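PDB 5GZT: chitinase from Paenibacillus sp. FPU-7, which probably hydrolyses internal beta-1,4 linkages between N-acetylglucosamine units in chitin and chitodextrins. Local coordinates for residues T116-G130 against T134-S148. Numbering follows the deposited sequence.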
# COMPACT_ATOMS: atom_id res chain seq x y z
N THR B 116 27.41 25.45 -36.74
CA THR B 116 27.02 24.68 -35.52
C THR B 116 28.18 24.67 -34.46
O THR B 116 27.95 24.85 -33.25
CB THR B 116 26.75 23.21 -35.89
OG1 THR B 116 25.76 23.17 -36.89
CG2 THR B 116 26.27 22.39 -34.66
N THR B 117 29.39 24.39 -34.94
CA THR B 117 30.62 24.37 -34.11
C THR B 117 31.74 25.17 -34.72
O THR B 117 32.15 24.96 -35.87
CB THR B 117 31.06 22.90 -33.83
OG1 THR B 117 29.95 22.28 -33.18
CG2 THR B 117 32.28 22.84 -32.87
N LEU B 118 32.21 26.15 -33.95
CA LEU B 118 33.35 26.94 -34.37
C LEU B 118 34.51 26.66 -33.37
O LEU B 118 34.37 26.93 -32.17
CB LEU B 118 33.00 28.45 -34.40
CG LEU B 118 34.15 29.38 -34.66
CD1 LEU B 118 34.76 29.33 -36.05
CD2 LEU B 118 33.82 30.80 -34.29
N THR B 119 35.66 26.20 -33.89
CA THR B 119 36.83 25.87 -33.07
C THR B 119 37.96 26.85 -33.39
O THR B 119 38.40 26.97 -34.51
CB THR B 119 37.24 24.40 -33.26
OG1 THR B 119 36.11 23.59 -32.97
CG2 THR B 119 38.41 23.99 -32.36
N LEU B 120 38.42 27.55 -32.35
CA LEU B 120 39.43 28.55 -32.50
C LEU B 120 40.78 28.17 -31.84
O LEU B 120 40.84 27.95 -30.62
CB LEU B 120 38.92 29.83 -31.86
CG LEU B 120 37.54 30.34 -32.36
CD1 LEU B 120 37.14 31.57 -31.59
CD2 LEU B 120 37.68 30.61 -33.83
N ASN B 121 41.84 28.21 -32.68
CA ASN B 121 43.20 27.84 -32.30
C ASN B 121 44.15 28.95 -32.54
O ASN B 121 45.36 28.77 -32.34
CB ASN B 121 43.61 26.58 -33.09
CG ASN B 121 42.85 25.35 -32.66
OD1 ASN B 121 42.26 24.59 -33.49
ND2 ASN B 121 42.95 25.05 -31.41
N ILE B 122 43.62 30.13 -32.84
CA ILE B 122 44.36 31.37 -33.00
C ILE B 122 43.38 32.54 -32.65
O ILE B 122 42.18 32.38 -32.74
CB ILE B 122 44.89 31.53 -34.48
CG1 ILE B 122 45.91 32.66 -34.72
CG2 ILE B 122 43.70 31.84 -35.39
CD1 ILE B 122 47.20 32.63 -33.90
N LYS B 123 43.89 33.66 -32.17
CA LYS B 123 43.03 34.82 -31.85
C LYS B 123 42.36 35.28 -33.15
O LYS B 123 43.06 35.58 -34.15
CB LYS B 123 43.84 35.96 -31.22
CG LYS B 123 42.94 37.14 -30.84
CD LYS B 123 43.75 38.23 -30.19
CE LYS B 123 42.87 39.35 -29.72
NZ LYS B 123 43.62 40.28 -28.83
N THR B 124 41.03 35.22 -33.12
CA THR B 124 40.20 35.38 -34.30
C THR B 124 39.17 36.45 -34.08
O THR B 124 38.57 36.54 -32.99
CB THR B 124 39.41 34.09 -34.66
OG1 THR B 124 38.56 33.71 -33.58
CG2 THR B 124 40.34 32.96 -34.98
N GLN B 125 38.95 37.25 -35.11
CA GLN B 125 37.85 38.22 -35.07
C GLN B 125 36.67 37.66 -35.84
O GLN B 125 36.79 37.46 -37.04
CB GLN B 125 38.29 39.53 -35.69
CG GLN B 125 39.31 40.26 -34.83
CD GLN B 125 39.73 41.61 -35.42
OE1 GLN B 125 40.45 41.69 -36.43
NE2 GLN B 125 39.23 42.68 -34.82
N ILE B 126 35.53 37.48 -35.18
CA ILE B 126 34.35 36.95 -35.82
C ILE B 126 33.36 38.13 -35.87
O ILE B 126 33.00 38.74 -34.83
CB ILE B 126 33.67 35.78 -35.10
CG1 ILE B 126 34.65 34.54 -35.00
CG2 ILE B 126 32.37 35.33 -35.81
CD1 ILE B 126 35.54 34.58 -33.77
N LYS B 127 32.92 38.41 -37.09
CA LYS B 127 32.13 39.59 -37.40
C LYS B 127 30.81 39.16 -37.98
O LYS B 127 30.72 38.09 -38.65
CB LYS B 127 32.85 40.41 -38.50
CG LYS B 127 34.22 40.92 -38.04
CD LYS B 127 34.93 41.85 -39.02
CE LYS B 127 36.27 42.29 -38.33
NZ LYS B 127 37.21 43.10 -39.17
N GLY B 128 29.86 40.06 -37.86
CA GLY B 128 28.59 39.96 -38.52
C GLY B 128 27.58 39.40 -37.55
O GLY B 128 27.92 39.06 -36.44
N GLN B 129 26.35 39.24 -38.08
CA GLN B 129 25.16 38.90 -37.31
C GLN B 129 24.82 37.43 -37.45
O GLN B 129 23.89 36.96 -36.77
CB GLN B 129 23.96 39.85 -37.78
CG GLN B 129 24.20 41.28 -37.32
CD GLN B 129 24.28 41.47 -35.80
OE1 GLN B 129 25.31 41.99 -35.22
NE2 GLN B 129 23.22 41.07 -35.14
N GLY B 130 25.54 36.72 -38.31
CA GLY B 130 25.54 35.27 -38.32
C GLY B 130 25.70 34.57 -36.95
O GLY B 130 26.12 35.20 -35.98
N THR B 134 28.08 26.59 -30.99
CA THR B 134 29.10 26.39 -29.89
C THR B 134 30.46 26.86 -30.34
O THR B 134 30.87 26.44 -31.43
CB THR B 134 29.16 24.93 -29.47
OG1 THR B 134 27.87 24.58 -29.03
CG2 THR B 134 30.17 24.65 -28.24
N ALA B 135 31.08 27.81 -29.60
CA ALA B 135 32.41 28.28 -29.89
C ALA B 135 33.34 27.46 -28.94
O ALA B 135 33.18 27.54 -27.72
CB ALA B 135 32.58 29.77 -29.60
N VAL B 136 34.29 26.74 -29.52
CA VAL B 136 35.31 25.92 -28.79
C VAL B 136 36.57 26.74 -28.87
O VAL B 136 37.17 26.92 -29.94
CB VAL B 136 35.47 24.57 -29.40
CG1 VAL B 136 36.56 23.75 -28.62
CG2 VAL B 136 34.17 23.80 -29.33
N VAL B 137 36.87 27.40 -27.78
CA VAL B 137 37.97 28.35 -27.73
C VAL B 137 39.15 27.63 -26.98
O VAL B 137 39.22 27.57 -25.76
CB VAL B 137 37.59 29.58 -26.96
CG1 VAL B 137 38.65 30.63 -27.12
CG2 VAL B 137 36.20 30.09 -27.42
N ASN B 138 40.02 27.03 -27.77
CA ASN B 138 41.25 26.43 -27.23
C ASN B 138 42.21 27.49 -26.89
O ASN B 138 41.96 28.68 -27.10
CB ASN B 138 41.82 25.43 -28.24
CG ASN B 138 40.91 24.26 -28.49
OD1 ASN B 138 40.16 23.72 -27.62
ND2 ASN B 138 41.01 23.77 -29.70
N LEU B 139 43.35 27.12 -26.27
CA LEU B 139 44.27 28.10 -25.76
C LEU B 139 44.66 29.10 -26.79
O LEU B 139 44.81 30.29 -26.48
CB LEU B 139 45.52 27.41 -25.24
CG LEU B 139 46.64 28.24 -24.67
CD1 LEU B 139 46.11 28.97 -23.46
CD2 LEU B 139 47.76 27.23 -24.31
N GLY B 140 44.92 28.64 -27.99
CA GLY B 140 45.39 29.58 -29.04
C GLY B 140 44.32 30.60 -29.46
O GLY B 140 44.66 31.68 -29.94
N GLY B 141 43.05 30.30 -29.16
CA GLY B 141 41.94 31.22 -29.44
C GLY B 141 41.67 32.28 -28.42
O GLY B 141 40.68 33.11 -28.56
N LYS B 142 42.54 32.30 -27.41
CA LYS B 142 42.41 33.23 -26.32
C LYS B 142 42.24 34.66 -26.85
O LYS B 142 43.02 35.12 -27.67
CB LYS B 142 43.68 33.21 -25.49
CG LYS B 142 43.52 33.81 -24.11
CD LYS B 142 44.86 33.76 -23.37
CE LYS B 142 44.67 34.38 -22.01
NZ LYS B 142 45.92 35.05 -21.59
N GLY B 143 41.29 35.40 -26.30
CA GLY B 143 41.11 36.81 -26.67
C GLY B 143 40.35 36.98 -27.98
O GLY B 143 40.29 38.07 -28.51
N SER B 144 39.80 35.91 -28.54
CA SER B 144 38.96 36.05 -29.74
C SER B 144 37.73 36.95 -29.44
O SER B 144 37.32 37.10 -28.29
CB SER B 144 38.52 34.69 -30.26
OG SER B 144 39.62 34.02 -30.90
N SER B 145 37.20 37.58 -30.49
CA SER B 145 36.03 38.49 -30.39
C SER B 145 34.91 38.09 -31.35
O SER B 145 35.14 37.63 -32.50
CB SER B 145 36.42 39.93 -30.65
OG SER B 145 37.08 40.05 -31.89
N PHE B 146 33.70 38.23 -30.84
CA PHE B 146 32.48 37.97 -31.61
C PHE B 146 31.61 39.23 -31.62
O PHE B 146 31.35 39.78 -30.57
CB PHE B 146 31.70 36.92 -30.94
CG PHE B 146 32.34 35.61 -30.98
CD1 PHE B 146 33.25 35.24 -29.97
CD2 PHE B 146 31.98 34.67 -31.95
CE1 PHE B 146 33.81 33.96 -29.98
CE2 PHE B 146 32.55 33.42 -31.94
CZ PHE B 146 33.43 33.07 -30.94
N GLU B 147 31.22 39.70 -32.79
CA GLU B 147 30.24 40.85 -32.83
C GLU B 147 28.90 40.37 -32.31
O GLU B 147 28.27 41.09 -31.59
CB GLU B 147 30.10 41.45 -34.22
CG GLU B 147 31.30 42.30 -34.60
CD GLU B 147 31.18 42.90 -35.99
OE1 GLU B 147 30.21 42.58 -36.73
OE2 GLU B 147 32.09 43.68 -36.34
N SER B 148 28.51 39.15 -32.61
CA SER B 148 27.35 38.58 -31.94
C SER B 148 27.73 37.28 -31.22
O SER B 148 28.36 36.38 -31.79
CB SER B 148 26.15 38.45 -32.89
OG SER B 148 26.30 37.49 -33.88
O HOH W 1 26.63 23.67 -31.45
O HOH W 2 29.86 37.84 -34.81
O HOH W 3 34.79 40.56 -33.52
O HOH W 4 25.78 42.24 -32.28
O HOH W 5 27.56 43.05 -36.51
O HOH W 6 28.79 35.28 -34.72
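Ser144 OG sits at a polar junction beside Thr124, accepting Thr124 N at 2.9 Å while giving its own proton to Gly141 O at 2.7 Å; in one of two conformers of Thr124, OG1 also appears to donate to it. Its chi1 of -74° sets OG beside its own backbone N, and the two reach Gly141 O from the same face of that carbonyl, closing the type II turn 141-144. Replacing the serine by alanine is likely to leave Thr124 N without its acceptor and Gly141 O without its second donor. Further inside, Ile126 and Phe146 lie side by side; Ile126 CD1 is placed over one ring face, 3.9 Å from the centroid and offset toward the rim. Leu118 CD2 approaches Phe146 CE2 obliquely at 3.7 Å, and Leu120 CD1 touches both Phe146 CZ and the Ser144 side chain. Ala135 and Val137 face the same interior as these leucines. Glu147 reaches across with an extended chain, and its OE1 accepts Gly128 N at 2.8 Å from above the carboxylate plane. On the outer surface Thr119 and Val136 point the same way, with OG1 of Thr119 3.8 Å from CB of Val136. Backbone ladders pair 117-120 with 134-137 and 125-126 with 145-146, all parallel. Such in-register stacking of successive coils, with equivalent positions lying over one another, is characteristic of a parallel beta-helix, here forming the N-terminal part of the chain.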